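Local coordinates for protein L-asparaginase I (Vibrio cholerae, PDB 2OCD) that probably hydrolyses L-asparagine to L-aspartate and ammonium, as a homotetrameric member of the asparaginase 1 family, at residues B[116-121]-B[168-173]; B[144-149]-B[155-160]; B[101-106]-B[306-311]; B[77-82]-B[201-206]. All coordinates share one frame; numbering follows the deposited sequence.

Interaction 1. Residues B[116-121]-B[168-173]; sequences GSQIPL and GFSAFS
Gln118 reaches across to Gly168 and Ser170 and joins two loop regions of the N-terminal domain. Its own loop follows strand 112-115. The other, at Gly168 to Ser170, leads into strand 171-173, which pairs antiparallel with strand 162-166. The side chain leaves with CG beside the backbone N (chi1 -68°) and runs extended, so the flat amide arrives end-on at the hairpin backbone. NE2 donates to Gly168 O, and the N-H points almost straight at it (166°). At 2.5 Å between Gln118 NE2 and Gly168 O the bond is short, and its exact length is doubtful. Gly168 O lies in the amide plane of Gln118, but NE2 stands well above the plane of that carbonyl. Gln118 OE1 takes a weak bond from Ser170 N at 2.9 Å, bent to 120°. It also faces Ser170 O at 3.0 Å from OE1, two acceptors side by side, so this half of the grip looks strained. Ser170 CB packs against Gln118 CD at 3.6 Å. At the base of the side chain, the Asp127 carboxylate binds the backbone N of Gln118 and of Ile119. Ile185 of the second subunit packs on Gln118 and Ile119. The predicted active site is near. The side chains of Gln118 and Thr14 are about 6 Å apart, and those of Ser170 and Thr91 about 5 Å. Within the first loop, Ser117 OG donates to Ile119 O at 2.6 Å, from above the carbonyl plane.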
loop_
_atom_site.group_PDB
_atom_site.type_symbol
_atom_site.label_atom_id
_atom_site.label_comp_id
_atom_site.label_asym_id
_atom_site.label_seq_id
_atom_site.Cartn_x
_atom_site.Cartn_y
_atom_site.Cartn_z
ATOM N N GLY B 116 19.377 4.677 -14.238
ATOM C CA GLY B 116 19.631 6.116 -14.168
ATOM C C GLY B 116 19.267 6.623 -12.792
ATOM O O GLY B 116 19.159 5.849 -11.820
ATOM N N SER B 117 19.071 7.931 -12.699
ATOM C CA SER B 117 18.657 8.543 -11.472
ATOM C C SER B 117 18.031 9.926 -11.710
ATOM O O SER B 117 18.209 10.530 -12.748
ATOM C CB SER B 117 19.859 8.639 -10.529
ATOM O OG SER B 117 20.704 9.734 -10.882
ATOM N N GLN B 118 17.251 10.380 -10.734
ATOM C CA GLN B 118 16.668 11.712 -10.760
ATOM C C GLN B 118 17.716 12.715 -10.383
ATOM O O GLN B 118 17.694 13.817 -10.865
ATOM C CB GLN B 118 15.537 11.858 -9.728
ATOM C CG GLN B 118 14.309 11.047 -10.010
ATOM C CD GLN B 118 13.244 11.181 -8.892
ATOM O OE1 GLN B 118 12.659 10.168 -8.438
ATOM N NE2 GLN B 118 12.996 12.431 -8.442
ATOM N N ILE B 119 18.582 12.346 -9.452
ATOM C CA ILE B 119 19.529 13.286 -8.863
ATOM C C ILE B 119 20.946 12.909 -9.326
ATOM O O ILE B 119 21.327 11.739 -9.283
ATOM C CB ILE B 119 19.465 13.223 -7.303
ATOM C CG1 ILE B 119 18.046 13.498 -6.760
ATOM C CG2 ILE B 119 20.402 14.184 -6.692
ATOM C CD1 ILE B 119 17.499 14.860 -7.092
ATOM N N PRO B 120 21.758 13.884 -9.740
ATOM C CA PRO B 120 23.095 13.427 -10.104
ATOM C C PRO B 120 23.801 12.723 -8.956
ATOM O O PRO B 120 23.580 13.079 -7.826
ATOM C CB PRO B 120 23.839 14.709 -10.452
ATOM C CG PRO B 120 22.808 15.746 -10.577
ATOM C CD PRO B 120 21.585 15.333 -9.858
ATOM N N LEU B 121 24.651 11.753 -9.263
ATOM C CA LEU B 121 25.508 11.051 -8.275
ATOM C C LEU B 121 26.275 12.013 -7.362
ATOM O O LEU B 121 26.380 11.793 -6.139
ATOM C CB LEU B 121 26.517 10.107 -8.983
ATOM C CG LEU B 121 27.211 8.961 -8.208
ATOM C CD1 LEU B 121 26.219 7.881 -7.588
ATOM C CD2 LEU B 121 28.252 8.296 -9.114
ATOM N N GLY B 168 9.154 15.588 -8.270
ATOM C CA GLY B 168 10.094 15.195 -7.208
ATOM C C GLY B 168 10.209 13.679 -7.051
ATOM O O GLY B 168 11.283 13.156 -6.729
ATOM N N PHE B 169 9.111 12.963 -7.292
ATOM C CA PHE B 169 9.092 11.521 -7.106
ATOM C C PHE B 169 8.894 10.772 -8.429
ATOM O O PHE B 169 7.843 10.197 -8.675
ATOM C CB PHE B 169 7.993 11.159 -6.095
ATOM C CG PHE B 169 7.809 9.666 -5.896
ATOM C CD1 PHE B 169 8.925 8.821 -5.766
ATOM C CD2 PHE B 169 6.517 9.103 -5.859
ATOM C CE1 PHE B 169 8.757 7.432 -5.598
ATOM C CE2 PHE B 169 6.334 7.728 -5.686
ATOM C CZ PHE B 169 7.460 6.884 -5.557
ATOM N N SER B 170 9.911 10.776 -9.273
ATOM C CA SER B 170 9.858 10.063 -10.543
ATOM C C SER B 170 10.052 8.535 -10.396
ATOM O O SER B 170 10.763 8.074 -9.513
ATOM C CB SER B 170 10.877 10.664 -11.516
ATOM O OG SER B 170 11.522 9.660 -12.254
ATOM N N ALA B 171 9.421 7.757 -11.269
ATOM C CA ALA B 171 9.299 6.343 -11.038
ATOM C C ALA B 171 8.874 5.546 -12.272
ATOM O O ALA B 171 8.279 6.075 -13.199
ATOM C CB ALA B 171 8.304 6.119 -9.930
ATOM N N PHE B 172 9.151 4.254 -12.255
ATOM C CA PHE B 172 8.736 3.365 -13.338
ATOM C C PHE B 172 7.970 2.160 -12.787
ATOM O O PHE B 172 8.382 1.586 -11.799
ATOM C CB PHE B 172 9.935 2.837 -14.094
ATOM C CG PHE B 172 10.700 3.886 -14.828
ATOM C CD1 PHE B 172 10.513 4.081 -16.186
ATOM C CD2 PHE B 172 11.641 4.663 -14.172
ATOM C CE1 PHE B 172 11.217 5.050 -16.874
ATOM C CE2 PHE B 172 12.339 5.632 -14.837
ATOM C CZ PHE B 172 12.120 5.836 -16.201
ATOM N N SER B 173 6.901 1.759 -13.475
ATOM C CA SER B 173 6.170 0.495 -13.204
ATOM C C SER B 173 6.013 -0.372 -14.454
ATOM O O SER B 173 6.108 0.125 -15.602
ATOM C CB SER B 173 4.768 0.812 -12.757
ATOM O OG SER B 173 4.270 1.707 -13.715
#

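Interaction 2. Residues B[144-149]-B[155-160]; sequences INEVTL and LMRGNR
Leu155 lies obliquely across Thr148, with CD1 only 3.3 Å from Thr148 OG1. With CG anti to the backbone N (chi1 -177°), its branched end lies against Thr148, CD1 nearest. The second methyl of Leu155, CD2, slides past Ile144 CG1 at 4.2 Å. Thr148 OG1 also makes a weak bond to Val112 O of the next strand. Leu149 and Met156, the latter modelled as selenomethionine, point to the same face of the sheet, where Phe172 packs on both. Leu149 CD2 meets Met156 CE at 3.9 Å. These residues belong to the beta hairpin of strands 147-151 and 154-157, within the large mixed sheet of the N-terminal domain. The short strand segments are twisted against each other. Leu149 and Met156 form a hydrogen-bonded antiparallel pair: Leu149 N to Met156 O and Met156 N to Leu149 O are both 2.9 Å. Thr148 and Arg157 form the adjacent non-hydrogen-bonded pair. Arg157 begins by pointing away from the first strand, but its chain bends at chi3 (-70°) and brings the guanidinium back to Glu146. The salt bridge is side-on and bidentate. Arg157 NE meets Glu146 OE1 and Arg157 NH2 meets Glu146 OE2, both at 2.8 Å. Each oxygen uses its syn lone pair, and the two flat groups are nearly coplanar, 23° apart. This holds the guanidinium against rotation, and NH1 is taken by Gly333 O. Gly158 N, where the strand gives way to a 3-10 turn, donates to Val147 O at 2.8 Å. A water also donates to Val147 O and accepts from Asn159 N.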
loop_
_atom_site.group_PDB
_atom_site.type_symbol
_atom_site.label_atom_id
_atom_site.label_comp_id
_atom_site.label_asym_id
_atom_site.label_seq_id
_atom_site.Cartn_x
_atom_site.Cartn_y
_atom_site.Cartn_z
ATOM N N ILE B 144 19.978 -11.904 -15.315
ATOM C CA ILE B 144 18.782 -12.259 -16.059
ATOM C C ILE B 144 19.064 -11.884 -17.484
ATOM O O ILE B 144 19.331 -10.736 -17.737
ATOM C CB ILE B 144 17.564 -11.436 -15.614
ATOM C CG1 ILE B 144 17.417 -11.418 -14.071
ATOM C CG2 ILE B 144 16.282 -11.925 -16.346
ATOM C CD1 ILE B 144 17.556 -12.710 -13.468
ATOM N N ASN B 145 18.944 -12.822 -18.421
ATOM C CA ASN B 145 19.438 -12.616 -19.789
ATOM C C ASN B 145 18.385 -11.969 -20.672
ATOM O O ASN B 145 17.958 -12.556 -21.669
ATOM C CB ASN B 145 19.928 -13.926 -20.448
ATOM C CG ASN B 145 21.067 -14.606 -19.678
ATOM O OD1 ASN B 145 21.132 -15.839 -19.611
ATOM N ND2 ASN B 145 21.981 -13.811 -19.118
ATOM N N GLU B 146 17.978 -10.773 -20.282
ATOM C CA GLU B 146 17.014 -9.987 -20.998
ATOM C C GLU B 146 17.409 -8.531 -20.822
ATOM O O GLU B 146 18.305 -8.191 -20.022
ATOM C CB GLU B 146 15.578 -10.114 -20.464
ATOM C CG GLU B 146 15.085 -11.384 -19.773
ATOM C CD GLU B 146 13.524 -11.310 -19.474
ATOM O OE1 GLU B 146 12.865 -10.362 -19.976
ATOM O OE2 GLU B 146 12.949 -12.213 -18.759
ATOM N N VAL B 147 16.727 -7.677 -21.583
ATOM C CA VAL B 147 16.803 -6.231 -21.380
ATOM C C VAL B 147 15.885 -5.824 -20.218
ATOM O O VAL B 147 14.674 -5.953 -20.291
ATOM C CB VAL B 147 16.496 -5.455 -22.666
ATOM C CG1 VAL B 147 16.637 -3.985 -22.417
ATOM C CG2 VAL B 147 17.496 -5.833 -23.737
ATOM N N THR B 148 16.481 -5.362 -19.131
ATOM C CA THR B 148 15.711 -5.004 -17.940
ATOM C C THR B 148 15.944 -3.542 -17.543
ATOM O O THR B 148 16.804 -2.848 -18.131
ATOM C CB THR B 148 16.079 -5.954 -16.767
ATOM O OG1 THR B 148 17.489 -5.871 -16.492
ATOM C CG2 THR B 148 15.681 -7.446 -17.119
ATOM N N LEU B 149 15.170 -3.064 -16.565
ATOM C CA LEU B 149 15.149 -1.625 -16.209
ATOM C C LEU B 149 15.119 -1.531 -14.707
ATOM O O LEU B 149 14.214 -2.074 -14.058
ATOM C CB LEU B 149 13.949 -0.903 -16.848
ATOM C CG LEU B 149 13.812 0.633 -16.756
ATOM C CD1 LEU B 149 12.984 1.273 -17.910
ATOM C CD2 LEU B 149 13.195 1.109 -15.473
ATOM N N LEU B 155 13.604 -4.376 -10.399
ATOM C CA LEU B 155 14.073 -4.643 -11.721
ATOM C C LEU B 155 12.896 -5.093 -12.518
ATOM O O LEU B 155 12.288 -6.105 -12.185
ATOM C CB LEU B 155 15.086 -5.774 -11.689
ATOM C CG LEU B 155 15.688 -6.085 -13.060
ATOM C CD1 LEU B 155 16.620 -4.933 -13.468
ATOM C CD2 LEU B 155 16.402 -7.472 -13.068
HETATM N N MSE B 156 12.595 -4.386 -13.598
HETATM C CA MSE B 156 11.443 -4.737 -14.414
HETATM C C MSE B 156 11.836 -5.191 -15.786
HETATM O O MSE B 156 12.856 -4.788 -16.282
HETATM C CB MSE B 156 10.499 -3.548 -14.523
HETATM C CG MSE B 156 9.952 -3.100 -13.182
HETATM SE SE MSE B 156 9.587 -1.180 -13.222
HETATM C CE MSE B 156 11.351 -0.604 -12.440
ATOM N N ARG B 157 11.007 -6.016 -16.420
ATOM C CA ARG B 157 11.232 -6.336 -17.838
ATOM C C ARG B 157 11.236 -5.036 -18.634
ATOM O O ARG B 157 10.337 -4.241 -18.497
ATOM C CB ARG B 157 10.180 -7.307 -18.361
ATOM C CG ARG B 157 10.389 -7.698 -19.808
ATOM C CD ARG B 157 9.591 -8.965 -20.222
ATOM N NE ARG B 157 10.148 -10.149 -19.588
ATOM C CZ ARG B 157 9.472 -11.229 -19.234
ATOM N NH1 ARG B 157 8.190 -11.328 -19.457
ATOM N NH2 ARG B 157 10.104 -12.220 -18.639
ATOM N N GLY B 158 12.269 -4.816 -19.437
ATOM C CA GLY B 158 12.445 -3.578 -20.166
ATOM C C GLY B 158 11.254 -3.206 -20.981
ATOM O O GLY B 158 10.720 -2.097 -20.867
ATOM N N ASN B 159 10.774 -4.151 -21.783
ATOM C CA ASN B 159 9.600 -3.900 -22.626
ATOM C C ASN B 159 8.259 -4.033 -21.911
ATOM O O ASN B 159 7.218 -3.890 -22.550
ATOM C CB ASN B 159 9.650 -4.770 -23.871
ATOM C CG ASN B 159 9.546 -6.246 -23.570
ATOM O OD1 ASN B 159 9.060 -6.649 -22.527
ATOM N ND2 ASN B 159 10.016 -7.062 -24.508
ATOM N N ARG B 160 8.251 -4.255 -20.597
ATOM C CA ARG B 160 6.996 -4.110 -19.822
ATOM C C ARG B 160 6.881 -2.785 -19.023
ATOM O O ARG B 160 5.898 -2.583 -18.265
ATOM C CB ARG B 160 6.817 -5.248 -18.848
ATOM C CG ARG B 160 6.789 -6.568 -19.511
ATOM C CD ARG B 160 5.487 -6.756 -20.208
ATOM N NE ARG B 160 5.084 -8.156 -20.191
ATOM C CZ ARG B 160 3.827 -8.553 -20.257
ATOM N NH1 ARG B 160 2.851 -7.649 -20.357
ATOM N NH2 ARG B 160 3.557 -9.852 -20.225
HETATM O O HOH W 1 12.464 -6.525 -22.197
#

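Interaction 3. Residues B[101-106]-B[306-311]; sequences LSFMFE and ALAKLH
Two helices meet here across the boundary between the N-terminal and C-terminal domains: Phe103 of helix 94-104 packs on Ala308 and Lys309 of helix 303-315. The contact is buried. Phe103 has CG anti to its carbonyl carbon (chi1 -60°), which carries the ring out to the other helix. Lys309 CB sits over one ring face, 3.9 Å from the centroid of the Phe103 ring and 19° off the ring normal, a CH-pi contact. The lysine chain is fully extended and runs slantwise over the ring. Lys309 CG comes within 3.7 Å of Phe103 CE1. Ala308 CB meets Phe103 CD2 at 3.9 Å. The opposite face of the Phe103 ring carries Ser102 OG, 3.4 Å above the plane and towards the rim. Leu307, on the same helix as Lys309, packs on Tyr219 of the third subunit. No hydrogen bond links the two segments. Lys309 offers its methylene chain to the aromatic ring, while NZ goes on to form a salt bridge with Glu334 and hydrogen bonds to Gln329 O and Met327 O. One lysine thus pairs an apolar contact between the domains with polar bonds at and beyond the end of helix 320-327, and its buried charge is probably well compensated.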
loop_
_atom_site.group_PDB
_atom_site.type_symbol
_atom_site.label_atom_id
_atom_site.label_comp_id
_atom_site.label_asym_id
_atom_site.label_seq_id
_atom_site.Cartn_x
_atom_site.Cartn_y
_atom_site.Cartn_z
ATOM N N LEU B 101 15.543 -2.018 -27.508
ATOM C CA LEU B 101 16.643 -2.951 -27.407
ATOM C C LEU B 101 16.172 -4.378 -27.165
ATOM O O LEU B 101 16.879 -5.317 -27.573
ATOM C CB LEU B 101 17.626 -2.560 -26.296
ATOM C CG LEU B 101 18.336 -1.198 -26.505
ATOM C CD1 LEU B 101 19.058 -0.728 -25.249
ATOM C CD2 LEU B 101 19.297 -1.222 -27.750
ATOM N N SER B 102 15.037 -4.566 -26.467
ATOM C CA SER B 102 14.555 -5.912 -26.209
ATOM C C SER B 102 14.306 -6.613 -27.536
ATOM O O SER B 102 14.714 -7.771 -27.691
ATOM C CB SER B 102 13.318 -5.953 -25.335
ATOM O OG SER B 102 12.156 -5.618 -26.044
ATOM N N PHE B 103 13.711 -5.913 -28.504
ATOM C CA PHE B 103 13.464 -6.530 -29.826
ATOM C C PHE B 103 14.706 -6.623 -30.719
ATOM O O PHE B 103 14.892 -7.640 -31.411
ATOM C CB PHE B 103 12.310 -5.858 -30.540
ATOM C CG PHE B 103 11.083 -5.951 -29.766
ATOM C CD1 PHE B 103 10.443 -7.172 -29.649
ATOM C CD2 PHE B 103 10.624 -4.860 -29.028
ATOM C CE1 PHE B 103 9.331 -7.312 -28.905
ATOM C CE2 PHE B 103 9.495 -4.980 -28.258
ATOM C CZ PHE B 103 8.840 -6.228 -28.176
HETATM N N MSE B 104 15.559 -5.597 -30.657
HETATM C CA MSE B 104 16.768 -5.574 -31.433
HETATM C C MSE B 104 17.723 -6.693 -31.127
HETATM O O MSE B 104 18.440 -7.134 -32.025
HETATM C CB MSE B 104 17.492 -4.252 -31.228
HETATM C CG MSE B 104 16.778 -3.113 -31.932
HETATM SE SE MSE B 104 17.530 -1.360 -31.595
HETATM C CE MSE B 104 19.083 -1.557 -32.754
ATOM N N PHE B 105 17.775 -7.118 -29.866
ATOM C CA PHE B 105 18.671 -8.184 -29.472
ATOM C C PHE B 105 17.954 -9.496 -29.638
ATOM O O PHE B 105 16.846 -9.675 -29.184
ATOM C CB PHE B 105 19.133 -8.086 -28.019
ATOM C CG PHE B 105 19.964 -6.877 -27.704
ATOM C CD1 PHE B 105 20.912 -6.398 -28.584
ATOM C CD2 PHE B 105 19.847 -6.262 -26.476
ATOM C CE1 PHE B 105 21.661 -5.299 -28.269
ATOM C CE2 PHE B 105 20.611 -5.179 -26.164
ATOM C CZ PHE B 105 21.508 -4.694 -27.061
ATOM N N GLU B 106 18.656 -10.436 -30.233
ATOM C CA GLU B 106 18.127 -11.726 -30.544
ATOM C C GLU B 106 19.056 -12.784 -29.922
ATOM O O GLU B 106 20.266 -12.763 -30.140
ATOM C CB GLU B 106 18.016 -11.806 -32.059
ATOM C CG GLU B 106 18.151 -13.157 -32.665
ATOM C CD GLU B 106 17.339 -13.246 -33.961
ATOM O OE1 GLU B 106 16.078 -13.232 -33.844
ATOM O OE2 GLU B 106 17.945 -13.314 -35.069
ATOM N N ALA B 306 5.060 -1.180 -27.877
ATOM C CA ALA B 306 4.288 -1.295 -29.118
ATOM C C ALA B 306 4.925 -0.519 -30.265
ATOM O O ALA B 306 4.871 -0.925 -31.432
ATOM C CB ALA B 306 2.855 -0.846 -28.883
ATOM N N LEU B 307 5.524 0.607 -29.910
ATOM C CA LEU B 307 6.232 1.462 -30.842
ATOM C C LEU B 307 7.522 0.793 -31.166
ATOM O O LEU B 307 7.945 0.770 -32.351
ATOM C CB LEU B 307 6.434 2.851 -30.247
ATOM C CG LEU B 307 5.238 3.647 -30.778
ATOM C CD1 LEU B 307 4.593 4.651 -29.776
ATOM C CD2 LEU B 307 5.673 4.282 -32.105
ATOM N N ALA B 308 8.097 0.181 -30.127
ATOM C CA ALA B 308 9.315 -0.565 -30.281
ATOM C C ALA B 308 9.212 -1.729 -31.251
ATOM O O ALA B 308 10.143 -1.931 -32.045
ATOM C CB ALA B 308 9.734 -1.073 -28.978
ATOM N N LYS B 309 8.125 -2.517 -31.124
ATOM C CA LYS B 309 8.016 -3.844 -31.736
ATOM C C LYS B 309 7.719 -3.587 -33.189
ATOM O O LYS B 309 8.281 -4.247 -34.082
ATOM C CB LYS B 309 6.934 -4.693 -31.053
ATOM C CG LYS B 309 6.868 -6.204 -31.459
ATOM C CD LYS B 309 5.742 -6.950 -30.733
ATOM C CE LYS B 309 5.624 -8.451 -31.027
ATOM N NZ LYS B 309 4.422 -9.113 -30.289
ATOM N N LEU B 310 6.862 -2.592 -33.432
ATOM C CA LEU B 310 6.598 -2.138 -34.798
ATOM C C LEU B 310 7.887 -1.644 -35.501
ATOM O O LEU B 310 8.099 -1.935 -36.698
ATOM C CB LEU B 310 5.498 -1.062 -34.823
ATOM C CG LEU B 310 4.011 -1.513 -34.803
ATOM C CD1 LEU B 310 3.070 -0.379 -34.402
ATOM C CD2 LEU B 310 3.507 -2.149 -36.129
ATOM N N HIS B 311 8.767 -0.942 -34.776
ATOM C CA HIS B 311 9.978 -0.402 -35.388
ATOM C C HIS B 311 10.961 -1.543 -35.696
ATOM O O HIS B 311 11.744 -1.505 -36.654
ATOM C CB HIS B 311 10.694 0.582 -34.466
ATOM C CG HIS B 311 10.266 2.029 -34.582
ATOM N ND1 HIS B 311 9.166 2.542 -33.921
ATOM C CD2 HIS B 311 10.880 3.096 -35.166
ATOM C CE1 HIS B 311 9.083 3.846 -34.158
ATOM N NE2 HIS B 311 10.107 4.207 -34.912
#

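Interaction 4. Residues B[77-82]-B[201-206]; sequences ANYDKY and GEFKVN
Tyr79 and Phe203 form a face-to-face aromatic stack, between the C-terminal end region of helix 65-78 and the residues leading into the two-stranded antiparallel sheet of 105-106 and 204-205. Along the first segment, Tyr79 is the first residue to take part, and it carries the contact. Its CG is anti to the backbone N (chi1 -170°), and Phe203 has the same setting (chi1 166°), which sends the two rings out from the facing backbones to overlap. The ring planes are only 3° apart and the centroids 3.8 Å. The stack is slightly offset: Phe203 CD2 lies over the centre of the Tyr79 ring, and Tyr79 CE1 over that of Phe203. The closest carbons include Tyr79 CZ and Phe203 CG at 3.6 Å. Leu108 touches both aromatic side chains, and Lys110 makes a cation-pi contact with Tyr79. Next, Lys81 N gives a weak bond back to Asn78 O. Tyr82 ends the segment, with its ring against His5 and Tyr7. In the second segment Lys204 NZ donates to Asn206 OD1 at 2.7 Å and also forms a salt bridge with Glu106. The phenol of Tyr79 is fixed by a hydrogen bond with Gly109 N, and Tyr79 OH passes 3.7 Å from Phe203 CB.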
loop_
_atom_site.group_PDB
_atom_site.type_symbol
_atom_site.label_atom_id
_atom_site.label_comp_id
_atom_site.label_asym_id
_atom_site.label_seq_id
_atom_site.Cartn_x
_atom_site.Cartn_y
_atom_site.Cartn_z
ATOM N N ALA B 77 29.566 -4.853 -30.020
ATOM C CA ALA B 77 30.997 -4.764 -30.121
ATOM C C ALA B 77 31.593 -5.253 -28.825
ATOM O O ALA B 77 32.669 -5.819 -28.842
ATOM C CB ALA B 77 31.424 -3.369 -30.384
ATOM N N ASN B 78 30.918 -5.051 -27.706
ATOM C CA ASN B 78 31.511 -5.422 -26.438
ATOM C C ASN B 78 30.966 -6.742 -25.913
ATOM O O ASN B 78 31.365 -7.234 -24.821
ATOM C CB ASN B 78 31.316 -4.295 -25.428
ATOM C CG ASN B 78 32.223 -3.135 -25.701
ATOM O OD1 ASN B 78 31.787 -2.059 -26.148
ATOM N ND2 ASN B 78 33.509 -3.346 -25.478
ATOM N N TYR B 79 30.077 -7.328 -26.699
ATOM C CA TYR B 79 29.324 -8.487 -26.239
ATOM C C TYR B 79 30.167 -9.619 -25.673
ATOM O O TYR B 79 29.800 -10.220 -24.666
ATOM C CB TYR B 79 28.438 -9.038 -27.342
ATOM C CG TYR B 79 27.498 -10.064 -26.818
ATOM C CD1 TYR B 79 26.362 -9.693 -26.103
ATOM C CD2 TYR B 79 27.753 -11.429 -26.986
ATOM C CE1 TYR B 79 25.483 -10.636 -25.606
ATOM C CE2 TYR B 79 26.879 -12.382 -26.477
ATOM C CZ TYR B 79 25.736 -11.973 -25.801
ATOM O OH TYR B 79 24.852 -12.901 -25.318
ATOM N N ASP B 80 31.294 -9.921 -26.282
ATOM C CA ASP B 80 32.130 -11.025 -25.738
ATOM C C ASP B 80 33.184 -10.634 -24.689
ATOM O O ASP B 80 33.624 -11.483 -23.921
ATOM C CB ASP B 80 32.761 -11.822 -26.882
ATOM C CG ASP B 80 31.713 -12.525 -27.714
ATOM O OD1 ASP B 80 30.927 -13.329 -27.131
ATOM O OD2 ASP B 80 31.657 -12.254 -28.939
ATOM N N LYS B 81 33.547 -9.356 -24.633
ATOM C CA LYS B 81 34.512 -8.840 -23.652
ATOM C C LYS B 81 33.991 -8.815 -22.194
ATOM O O LYS B 81 34.771 -8.627 -21.272
ATOM C CB LYS B 81 34.986 -7.422 -24.043
ATOM C CG LYS B 81 35.536 -7.227 -25.493
ATOM C CD LYS B 81 37.065 -6.972 -25.542
ATOM C CE LYS B 81 37.918 -8.297 -25.377
ATOM N NZ LYS B 81 39.285 -8.178 -24.666
ATOM N N TYR B 82 32.710 -8.999 -21.939
ATOM C CA TYR B 82 32.230 -8.793 -20.583
ATOM C C TYR B 82 31.152 -9.805 -20.212
ATOM O O TYR B 82 30.667 -10.523 -21.064
ATOM C CB TYR B 82 31.685 -7.376 -20.445
ATOM C CG TYR B 82 32.660 -6.259 -20.717
ATOM C CD1 TYR B 82 33.408 -5.690 -19.690
ATOM C CD2 TYR B 82 32.799 -5.723 -22.006
ATOM C CE1 TYR B 82 34.288 -4.626 -19.936
ATOM C CE2 TYR B 82 33.669 -4.661 -22.263
ATOM C CZ TYR B 82 34.425 -4.111 -21.226
ATOM O OH TYR B 82 35.306 -3.059 -21.489
ATOM N N GLY B 201 20.377 -20.010 -29.754
ATOM C CA GLY B 201 20.966 -19.563 -31.012
ATOM C C GLY B 201 22.010 -18.533 -30.718
ATOM O O GLY B 201 22.115 -18.064 -29.598
ATOM N N GLU B 202 22.794 -18.163 -31.711
ATOM C CA GLU B 202 23.876 -17.212 -31.466
ATOM C C GLU B 202 23.333 -15.805 -31.268
ATOM O O GLU B 202 22.353 -15.420 -31.909
ATOM C CB GLU B 202 24.895 -17.265 -32.604
ATOM C CG GLU B 202 26.022 -18.267 -32.324
ATOM C CD GLU B 202 26.773 -18.693 -33.575
ATOM O OE1 GLU B 202 27.444 -19.764 -33.535
ATOM O OE2 GLU B 202 26.689 -17.963 -34.601
ATOM N N PHE B 203 23.958 -15.043 -30.374
ATOM C CA PHE B 203 23.543 -13.669 -30.146
ATOM C C PHE B 203 23.734 -12.883 -31.410
ATOM O O PHE B 203 24.761 -13.011 -32.069
ATOM C CB PHE B 203 24.346 -13.002 -29.031
ATOM C CG PHE B 203 24.193 -11.471 -28.972
ATOM C CD1 PHE B 203 23.091 -10.885 -28.391
ATOM C CD2 PHE B 203 25.180 -10.629 -29.499
ATOM C CE1 PHE B 203 22.981 -9.504 -28.318
ATOM C CE2 PHE B 203 25.051 -9.228 -29.440
ATOM C CZ PHE B 203 23.956 -8.680 -28.849
ATOM N N LYS B 204 22.748 -12.050 -31.726
ATOM C CA LYS B 204 22.858 -11.135 -32.836
ATOM C C LYS B 204 22.067 -9.837 -32.581
ATOM O O LYS B 204 21.048 -9.866 -31.907
ATOM C CB LYS B 204 22.313 -11.832 -34.054
ATOM C CG LYS B 204 22.579 -11.102 -35.327
ATOM C CD LYS B 204 21.276 -10.882 -36.123
ATOM C CE LYS B 204 20.656 -12.188 -36.645
ATOM N NZ LYS B 204 19.438 -11.917 -37.494
ATOM N N VAL B 205 22.534 -8.725 -33.143
ATOM C CA VAL B 205 21.787 -7.475 -33.175
ATOM C C VAL B 205 21.130 -7.188 -34.525
ATOM O O VAL B 205 21.805 -7.090 -35.543
ATOM C CB VAL B 205 22.678 -6.276 -32.852
ATOM C CG1 VAL B 205 21.863 -4.958 -33.021
ATOM C CG2 VAL B 205 23.279 -6.434 -31.443
ATOM N N ASN B 206 19.806 -6.999 -34.504
ATOM C CA ASN B 206 19.003 -6.741 -35.705
ATOM C C ASN B 206 18.773 -5.223 -35.869
ATOM O O ASN B 206 18.451 -4.558 -34.913
ATOM C CB ASN B 206 17.637 -7.463 -35.600
ATOM C CG ASN B 206 17.727 -9.036 -35.758
ATOM O OD1 ASN B 206 18.506 -9.603 -36.567
ATOM N ND2 ASN B 206 16.869 -9.726 -34.997
#

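Interactions 1 and 2 lie wholly in the N-terminal domain, their centres about 17 Å apart. They touch where Phe172 packs on Leu149 and the selenium of Met156. Along the chain, interaction 2 is nested inside the loop closed by interaction 1, and both are nested inside the loops of interactions 3 and 4. Interaction 3 is the one that joins the two domains. Its centre is about 13 Å from that of interaction 2, and Asn159 ND2 and Ser102 OG link them. Interactions 3 and 4 alternate along the chain and share the small sheet of 105-106 and 204-205. Interaction 1 lies closest to the predicted active site, interaction 2 somewhat farther, interactions 3 and 4 away from it.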